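Putative metalloprotease II (Bacteroides fragilis, PDB 4ON1) probably acts as a zinc-dependent endopeptidase related to fragilysin, seen here with its fragilysin-type N-terminal domain attached. Local coordinates at residues A[111-115]-A[152-156]; A[163-167]-A[326-330]. All coordinates share one frame. Numbering follows the deposited sequence.

Interaction 1 of 2, residues A[111-115]-A[152-156]; sequences DKERM and DIKNI
This is a helix-on-sheet contact in the N-terminal domain: the first turn of helix 112-126 lies against strand 153-159, which pairs antiparallel with strands 102-109 and 138-142. D111 is the N-cap. Its OD2 accepts from R114 N at 2.7 Å, and M115 N bonds to D111 O at 2.9 Å, so the helix starts squarely here. The nearest CA atoms across the two segments are those of M115 and I153, 7.0 Å apart. M115, with chi1 t, chi2 p and chi3 m, points toward the strand and runs along it: its CG is 4.0 Å from I153 CG2 and 3.8 Å from I153 O, while its CE reaches I156 CG1 at 3.5 Å. Between the two isoleucines the strand carries a classic beta bulge, K154 and N155 both facing N141. K154 sits at phi/psi -88/-51, and both residues turn their CB away from the helix; N155 OD1 is hydrogen-bonded to N141 ND2. The bulge's extra residue is consistent with I153 and I156, three positions apart, both touching A119 further along the helix. Toward the surface the contact turns polar. An extended K112, all four chi angles t, brings NZ to 3.2 Å from D152 OD1 in a salt bridge, and a water donates to K112 O at 2.9 Å and accepts a weak 3.4 Å bond from I153 N. The chemistry is thus graded: buried methionine and isoleucine do the packing, while the charge pair lies at the exposed edge, where D152 is poorly ordered.

Interaction 2 of 2, residues A[163-167]-A[326-330]; sequences AIGNN and SSHPY
Side chains from the last turn of helix 160-165 and the residues just after it meet an irregular loop, 326-330, that leads into helix 331-340. I164 CA and S327 CA come within 5.0 Å. I164 (chi1 m, chi2 t) leaves its backbone sideways but stretches across the loop: CG1 is 3.6 Å from S327 O, and CD1 packs on P329 CG at 3.9 Å. The helix runs out at G165, and N167 N bonds back to I164 O at 3.0 Å. That turn, followed by an extended backbone at N167 (-76/143), brings the N167 side chain round toward the loop. With chi1 -79° and chi2 -23°, its ND2 stands 2.9 Å from S327 O and lies over one face of the H328 ring, 3.9 Å from H328 CE1; its clear hydrogen bond goes to Y356 OH. S327 (chi1 m) directs OG to Y126 OH. H328, chi1 m and chi2 -82°, has its CB facing away, yet the ring swings back beside N167 and also meets the rings of F298 and Y356. The H328 side chain is about 12 Å from the zinc and about 9 Å from that of the zinc ligand H334. This is the approach to the HExxH helix of a metzincin-like catalytic domain, touched by the chain that goes on to the zinc ligand D176, consistent with a latent precursor.

From the N terminus, strand 102-109 leads straight into helix 112-126, and interaction 1 closes a loop of 36 residues when strand 153-159 returns beneath that helix. Helix 160-165 follows directly, and there interaction 2 opens; it closes 158 residues later, just ahead of the zinc-binding helix 331-340. The two loops are therefore in series, neither nested nor crossed, with centres 23 Å apart. Helix 112-126 relates them in space: its start belongs to interaction 1, while Y122 and Y126, near its other end, bond to the loop of interaction 2. Interaction 1 packs helix on sheet within the N-terminal domain; interaction 2 joins the end of helix 160-165 to the catalytic part.

Interaction 1 of 2, residues A[111-115]-A[152-156]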
loop_
_atom_site.group_PDB
_atom_site.type_symbol
_atom_site.label_atom_id
_atom_site.label_comp_id
_atom_site.label_asym_id
_atom_site.label_seq_id
_atom_site.Cartn_x
_atom_site.Cartn_y
_atom_site.Cartn_z
ATOM N N ASP A 111 -7.979 2.662 -19.177
ATOM C CA ASP A 111 -9.272 2.327 -19.760
ATOM C C ASP A 111 -10.351 3.286 -19.256
ATOM O O ASP A 111 -10.564 3.408 -18.049
ATOM C CB ASP A 111 -9.639 0.879 -19.431
ATOM C CG ASP A 111 -10.987 0.479 -19.995
ATOM O OD1 ASP A 111 -11.028 -0.021 -21.140
ATOM O OD2 ASP A 111 -12.006 0.674 -19.297
ATOM N N LYS A 112 -11.017 3.976 -20.181
ATOM C CA LYS A 112 -12.014 4.978 -19.808
ATOM C C LYS A 112 -13.171 4.400 -18.992
ATOM O O LYS A 112 -13.621 5.024 -18.028
ATOM C CB LYS A 112 -12.583 5.667 -21.054
ATOM C CG LYS A 112 -13.786 6.551 -20.737
ATOM C CD LYS A 112 -14.288 7.373 -21.916
ATOM C CE LYS A 112 -15.353 8.370 -21.454
ATOM N NZ LYS A 112 -15.655 9.420 -22.466
ATOM N N GLU A 113 -13.645 3.211 -19.364
ATOM C CA GLU A 113 -14.726 2.577 -18.612
ATOM C C GLU A 113 -14.276 2.297 -17.187
ATOM O O GLU A 113 -15.003 2.587 -16.235
ATOM C CB GLU A 113 -15.205 1.277 -19.265
ATOM C CG GLU A 113 -15.714 1.412 -20.687
ATOM C CD GLU A 113 -16.294 0.108 -21.208
ATOM O OE1 GLU A 113 -16.938 -0.614 -20.413
ATOM O OE2 GLU A 113 -16.115 -0.191 -22.408
ATOM N N ARG A 114 -13.093 1.710 -17.036
ATOM C CA ARG A 114 -12.589 1.422 -15.696
ATOM C C ARG A 114 -12.449 2.727 -14.920
ATOM O O ARG A 114 -12.817 2.794 -13.747
ATOM C CB ARG A 114 -11.253 0.675 -15.743
ATOM C CG ARG A 114 -10.785 0.140 -14.371
ATOM C CD ARG A 114 -11.815 -0.788 -13.722
ATOM N NE ARG A 114 -11.430 -1.208 -12.370
ATOM C CZ ARG A 114 -12.302 -1.440 -11.389
ATOM N NH1 ARG A 114 -13.597 -1.297 -11.613
ATOM N NH2 ARG A 114 -11.884 -1.815 -10.188
ATOM N N MET A 115 -11.933 3.768 -15.570
ATOM C CA MET A 115 -11.815 5.064 -14.900
ATOM C C MET A 115 -13.169 5.545 -14.375
ATOM O O MET A 115 -13.268 6.053 -13.257
ATOM C CB MET A 115 -11.218 6.122 -15.833
ATOM C CG MET A 115 -11.081 7.505 -15.194
ATOM S SD MET A 115 -9.551 7.767 -14.258
ATOM C CE MET A 115 -10.002 7.167 -12.631
ATOM N N ASP A 152 -16.487 12.399 -19.833
ATOM C CA ASP A 152 -15.149 11.878 -20.088
ATOM C C ASP A 152 -14.183 12.252 -18.963
ATOM O O ASP A 152 -13.609 13.338 -18.964
ATOM C CB ASP A 152 -14.624 12.412 -21.423
ATOM C CG ASP A 152 -13.497 11.571 -21.992
ATOM O OD1 ASP A 152 -13.004 10.668 -21.281
ATOM O OD2 ASP A 152 -13.099 11.819 -23.151
ATOM N N ILE A 153 -13.990 11.349 -18.009
ATOM C CA ILE A 153 -13.141 11.646 -16.856
ATOM C C ILE A 153 -11.663 11.419 -17.171
ATOM O O ILE A 153 -11.277 10.357 -17.664
ATOM C CB ILE A 153 -13.556 10.814 -15.637
ATOM C CG1 ILE A 153 -14.998 11.157 -15.271
ATOM C CG2 ILE A 153 -12.625 11.075 -14.451
ATOM C CD1 ILE A 153 -15.515 10.419 -14.086
ATOM N N LYS A 154 -10.850 12.431 -16.881
ATOM C CA LYS A 154 -9.412 12.401 -17.144
ATOM C C LYS A 154 -8.638 11.789 -15.972
ATOM O O LYS A 154 -7.800 10.899 -16.141
ATOM C CB LYS A 154 -8.906 13.829 -17.399
ATOM C CG LYS A 154 -9.684 14.599 -18.472
ATOM C CD LYS A 154 -8.989 14.560 -19.813
ATOM C CE LYS A 154 -8.278 15.868 -20.087
ATOM N NZ LYS A 154 -7.321 15.751 -21.222
ATOM N N ASN A 155 -8.918 12.309 -14.783
ATOM C CA ASN A 155 -8.281 11.866 -13.552
ATOM C C ASN A 155 -9.172 12.068 -12.340
ATOM O O ASN A 155 -10.186 12.766 -12.404
ATOM C CB ASN A 155 -6.971 12.615 -13.345
ATOM C CG ASN A 155 -7.182 14.103 -13.187
ATOM O OD1 ASN A 155 -7.581 14.576 -12.118
ATOM N ND2 ASN A 155 -6.914 14.855 -14.253
ATOM N N ILE A 156 -8.754 11.478 -11.229
ATOM C CA ILE A 156 -9.425 11.622 -9.951
ATOM C C ILE A 156 -8.415 12.158 -8.945
ATOM O O ILE A 156 -7.291 11.673 -8.876
ATOM C CB ILE A 156 -9.986 10.285 -9.432
ATOM C CG1 ILE A 156 -10.987 9.698 -10.418
ATOM C CG2 ILE A 156 -10.665 10.484 -8.109
ATOM C CD1 ILE A 156 -12.078 10.646 -10.774
HETATM O O HOH W 1 -14.056 7.913 -18.000
#

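Interaction 2 of 2, residues A[163-167]-A[326-330]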
loop_
_atom_site.group_PDB
_atom_site.type_symbol
_atom_site.label_atom_id
_atom_site.label_comp_id
_atom_site.label_asym_id
_atom_site.label_seq_id
_atom_site.Cartn_x
_atom_site.Cartn_y
_atom_site.Cartn_z
ATOM N N ALA A 163 -10.115 12.408 3.948
ATOM C CA ALA A 163 -10.790 11.114 4.036
ATOM C C ALA A 163 -10.514 10.411 5.364
ATOM O O ALA A 163 -11.412 9.820 5.966
ATOM C CB ALA A 163 -10.378 10.228 2.883
ATOM N N ILE A 164 -9.266 10.475 5.808
ATOM C CA ILE A 164 -8.883 9.907 7.092
ATOM C C ILE A 164 -9.581 10.653 8.232
ATOM O O ILE A 164 -10.075 10.038 9.178
ATOM C CB ILE A 164 -7.356 9.948 7.302
ATOM C CG1 ILE A 164 -6.645 9.024 6.312
ATOM C CG2 ILE A 164 -6.996 9.539 8.720
ATOM C CD1 ILE A 164 -5.132 9.052 6.459
ATOM N N GLY A 165 -9.622 11.980 8.137
ATOM C CA GLY A 165 -10.212 12.804 9.183
ATOM C C GLY A 165 -11.691 12.559 9.436
ATOM O O GLY A 165 -12.204 12.876 10.512
ATOM N N ASN A 166 -12.376 11.992 8.447
ATOM C CA ASN A 166 -13.800 11.692 8.567
ATOM C C ASN A 166 -14.075 10.268 9.057
ATOM O O ASN A 166 -15.229 9.863 9.194
ATOM C CB ASN A 166 -14.509 11.935 7.234
ATOM C CG ASN A 166 -14.801 13.404 6.990
ATOM O OD1 ASN A 166 -13.979 14.273 7.287
ATOM N ND2 ASN A 166 -15.988 13.691 6.465
ATOM N N ASN A 167 -13.013 9.506 9.299
ATOM C CA ASN A 167 -13.140 8.138 9.806
ATOM C C ASN A 167 -13.487 8.050 11.288
ATOM O O ASN A 167 -13.020 8.859 12.091
ATOM C CB ASN A 167 -11.847 7.361 9.587
ATOM C CG ASN A 167 -11.696 6.858 8.173
ATOM O OD1 ASN A 167 -12.676 6.690 7.447
ATOM N ND2 ASN A 167 -10.453 6.600 7.778
ATOM N N SER A 326 -8.496 3.520 0.827
ATOM C CA SER A 326 -7.758 4.784 0.885
ATOM C C SER A 326 -7.863 5.477 2.240
ATOM O O SER A 326 -6.983 6.245 2.619
ATOM C CB SER A 326 -8.274 5.740 -0.200
ATOM O OG SER A 326 -8.217 5.145 -1.485
ATOM N N SER A 327 -8.958 5.218 2.949
ATOM C CA SER A 327 -9.173 5.750 4.291
ATOM C C SER A 327 -8.217 5.135 5.294
ATOM O O SER A 327 -8.038 5.665 6.386
ATOM C CB SER A 327 -10.613 5.515 4.742
ATOM O OG SER A 327 -11.519 6.098 3.827
ATOM N N HIS A 328 -7.643 3.989 4.938
ATOM C CA HIS A 328 -6.694 3.301 5.812
ATOM C C HIS A 328 -5.417 2.950 5.064
ATOM O O HIS A 328 -5.101 1.769 4.873
ATOM C CB HIS A 328 -7.336 2.040 6.388
ATOM C CG HIS A 328 -8.593 2.310 7.149
ATOM N ND1 HIS A 328 -8.592 2.738 8.461
ATOM C CD2 HIS A 328 -9.895 2.230 6.782
ATOM C CE1 HIS A 328 -9.835 2.901 8.869
ATOM N NE2 HIS A 328 -10.646 2.599 7.871
ATOM N N PRO A 329 -4.670 3.981 4.644
ATOM C CA PRO A 329 -3.599 3.813 3.654
ATOM C C PRO A 329 -2.376 3.019 4.119
ATOM O O PRO A 329 -1.602 2.603 3.262
ATOM C CB PRO A 329 -3.201 5.258 3.333
ATOM C CG PRO A 329 -3.509 6.019 4.605
ATOM C CD PRO A 329 -4.775 5.373 5.129
ATOM N N TYR A 330 -2.183 2.815 5.418
ATOM C CA TYR A 330 -0.948 2.180 5.877
ATOM C C TYR A 330 -1.213 0.855 6.587
ATOM O O TYR A 330 -0.335 0.321 7.271
ATOM C CB TYR A 330 -0.183 3.130 6.805
ATOM C CG TYR A 330 0.044 4.494 6.200
ATOM C CD1 TYR A 330 0.373 4.630 4.856
ATOM C CD2 TYR A 330 -0.108 5.645 6.960
ATOM C CE1 TYR A 330 0.569 5.875 4.290
ATOM C CE2 TYR A 330 0.083 6.898 6.407
ATOM C CZ TYR A 330 0.425 7.003 5.072
ATOM O OH TYR A 330 0.621 8.239 4.513
#